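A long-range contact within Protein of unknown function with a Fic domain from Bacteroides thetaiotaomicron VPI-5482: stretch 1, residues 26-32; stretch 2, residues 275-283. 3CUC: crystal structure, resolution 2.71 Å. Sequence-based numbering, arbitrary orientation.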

# COMPACT_ATOMS: atom_id res chain seq x y z
N LYS A 26 8.85 5.46 -18.70
CA LYS A 26 7.58 4.83 -19.07
C LYS A 26 7.61 3.32 -18.89
O LYS A 26 6.65 2.73 -18.39
CB LYS A 26 7.19 5.15 -20.51
CG LYS A 26 5.84 4.54 -20.89
CD LYS A 26 5.24 5.16 -22.14
CE LYS A 26 3.76 4.83 -22.25
NZ LYS A 26 3.51 3.37 -22.29
N ARG A 27 8.70 2.69 -19.32
CA ARG A 27 8.89 1.25 -19.13
C ARG A 27 8.80 0.89 -17.66
O ARG A 27 8.11 -0.07 -17.30
CB ARG A 27 10.23 0.79 -19.70
CG ARG A 27 10.26 0.71 -21.22
CD ARG A 27 11.68 0.59 -21.77
NE ARG A 27 12.50 -0.28 -20.94
CZ ARG A 27 13.67 0.06 -20.39
NH1 ARG A 27 14.22 1.24 -20.59
NH2 ARG A 27 14.31 -0.82 -19.63
N TRP A 28 9.49 1.65 -16.81
CA TRP A 28 9.43 1.41 -15.37
C TRP A 28 7.99 1.55 -14.87
O TRP A 28 7.46 0.65 -14.21
CB TRP A 28 10.36 2.34 -14.58
CG TRP A 28 9.98 2.37 -13.14
CD1 TRP A 28 9.32 3.36 -12.48
CD2 TRP A 28 10.18 1.33 -12.19
NE1 TRP A 28 9.12 3.02 -11.17
CE2 TRP A 28 9.63 1.77 -10.97
CE3 TRP A 28 10.77 0.06 -12.25
CZ2 TRP A 28 9.67 0.99 -9.81
CZ3 TRP A 28 10.80 -0.71 -11.10
CH2 TRP A 28 10.25 -0.25 -9.90
N ASN A 29 7.36 2.68 -15.19
CA ASN A 29 5.98 2.94 -14.74
C ASN A 29 4.99 1.90 -15.23
O ASN A 29 4.14 1.47 -14.47
CB ASN A 29 5.51 4.33 -15.15
CG ASN A 29 6.17 5.42 -14.35
OD1 ASN A 29 6.43 5.26 -13.15
ND2 ASN A 29 6.45 6.54 -15.00
N ASP A 30 5.10 1.52 -16.50
CA ASP A 30 4.21 0.50 -17.06
C ASP A 30 4.33 -0.82 -16.28
O ASP A 30 3.32 -1.37 -15.83
CB ASP A 30 4.49 0.26 -18.54
CG ASP A 30 3.95 1.38 -19.44
OD1 ASP A 30 3.16 2.23 -18.98
OD2 ASP A 30 4.32 1.40 -20.63
N LYS A 31 5.56 -1.30 -16.09
CA LYS A 31 5.78 -2.53 -15.34
C LYS A 31 5.23 -2.44 -13.92
O LYS A 31 4.61 -3.38 -13.43
CB LYS A 31 7.26 -2.92 -15.28
CG LYS A 31 7.46 -4.40 -14.95
CD LYS A 31 8.83 -4.72 -14.34
CE LYS A 31 8.93 -6.20 -13.91
NZ LYS A 31 8.72 -7.14 -15.05
N PHE A 32 5.46 -1.30 -13.26
CA PHE A 32 5.00 -1.16 -11.89
C PHE A 32 3.47 -1.18 -11.79
O PHE A 32 2.90 -1.89 -10.95
CB PHE A 32 5.54 0.11 -11.23
CG PHE A 32 4.92 0.39 -9.91
CD1 PHE A 32 5.34 -0.27 -8.78
CD2 PHE A 32 3.85 1.26 -9.81
CE1 PHE A 32 4.75 -0.04 -7.56
CE2 PHE A 32 3.24 1.49 -8.60
CZ PHE A 32 3.68 0.84 -7.48
N LYS A 275 18.11 -0.24 -13.22
CA LYS A 275 18.30 -1.04 -14.42
C LYS A 275 17.59 -0.38 -15.61
O LYS A 275 18.16 -0.28 -16.70
CB LYS A 275 17.76 -2.46 -14.18
CG LYS A 275 18.55 -3.58 -14.85
CD LYS A 275 18.42 -4.90 -14.07
CE LYS A 275 18.63 -6.12 -14.97
NZ LYS A 275 19.92 -6.06 -15.71
N ALA A 276 16.37 0.10 -15.37
CA ALA A 276 15.59 0.79 -16.39
C ALA A 276 16.27 2.09 -16.81
O ALA A 276 16.43 2.35 -18.00
CB ALA A 276 14.18 1.08 -15.89
N ALA A 277 16.68 2.90 -15.83
CA ALA A 277 17.39 4.16 -16.08
C ALA A 277 18.61 3.96 -16.98
O ALA A 277 18.86 4.77 -17.88
CB ALA A 277 17.82 4.81 -14.77
N LYS A 278 19.35 2.88 -16.76
CA LYS A 278 20.51 2.55 -17.59
C LYS A 278 20.14 1.98 -18.97
O LYS A 278 21.02 1.57 -19.71
CB LYS A 278 21.40 1.54 -16.85
CG LYS A 278 22.09 2.09 -15.61
CD LYS A 278 22.87 0.98 -14.91
CE LYS A 278 23.87 1.51 -13.90
NZ LYS A 278 24.49 0.41 -13.12
N GLY A 279 18.85 1.93 -19.30
CA GLY A 279 18.40 1.45 -20.60
C GLY A 279 18.32 -0.07 -20.76
O GLY A 279 17.94 -0.54 -21.83
N GLU A 280 18.65 -0.83 -19.72
CA GLU A 280 18.66 -2.30 -19.79
C GLU A 280 17.25 -2.85 -19.65
O GLU A 280 16.34 -2.12 -19.29
CB GLU A 280 19.54 -2.88 -18.68
CG GLU A 280 20.99 -2.41 -18.70
CD GLU A 280 21.64 -2.50 -17.33
OE1 GLU A 280 21.32 -3.45 -16.58
OE2 GLU A 280 22.46 -1.62 -17.00
N SER A 281 17.08 -4.14 -19.91
CA SER A 281 15.75 -4.78 -19.87
C SER A 281 15.27 -5.02 -18.45
O SER A 281 16.08 -5.22 -17.53
CB SER A 281 15.76 -6.11 -20.62
OG SER A 281 14.58 -6.87 -20.37
N ILE A 282 13.94 -5.03 -18.30
CA ILE A 282 13.28 -5.33 -17.03
C ILE A 282 12.28 -6.50 -17.14
O ILE A 282 12.35 -7.44 -16.35
CB ILE A 282 12.60 -4.07 -16.39
CG1 ILE A 282 11.76 -3.30 -17.41
CG2 ILE A 282 13.66 -3.15 -15.80
CD1 ILE A 282 11.16 -2.02 -16.86
N GLU A 283 11.37 -6.46 -18.13
CA GLU A 283 10.33 -7.51 -18.30
C GLU A 283 10.92 -8.85 -18.75
O GLU A 283 11.54 -9.57 -17.96
CB GLU A 283 9.25 -7.06 -19.29

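Stretch 1 is one unbroken run of helix, and it meets stretch 2 where a second helix ends and the chain turns away. K26 stays out of the contact; its NZ lies 2.7 Å from OD2 of D30, a salt bridge between residues one turn apart. R27 does the most work, burying the largest area of any residue here. Its side chain reaches into the turn that closes the other helix, where G279, at positive phi, completes a Schellman motif, with G279 N bonded to A276 O at 2.8 Å and E280 N to K275 O at 3.1 Å. R27 NH2 comes within 2.4 Å of E280 O, near the guanidinium plane, very short and not to be read too finely at 2.71 Å resolution, while R27 NH1 sits 3.6 Å from A276 O, an oblique approach to a carbonyl already bonded to G279 N.

W28 contributes less with its ring than with its root, its CB packing 4.2 Å from A276 CB; W28 CA and A276 CA are 6.3 Å apart, and alanine, ending at CB, fits that spacing. N29 and D30 make no contact with stretch 2. One turn on from R27, K31 again points toward stretch 2. I282 CD1 packs along the helix, 3.6 Å from R27 O, 4.0 Å from W28 N and 4.3 Å from K31 CB, while K31 NZ extends to 3.6 Å from E283 CA.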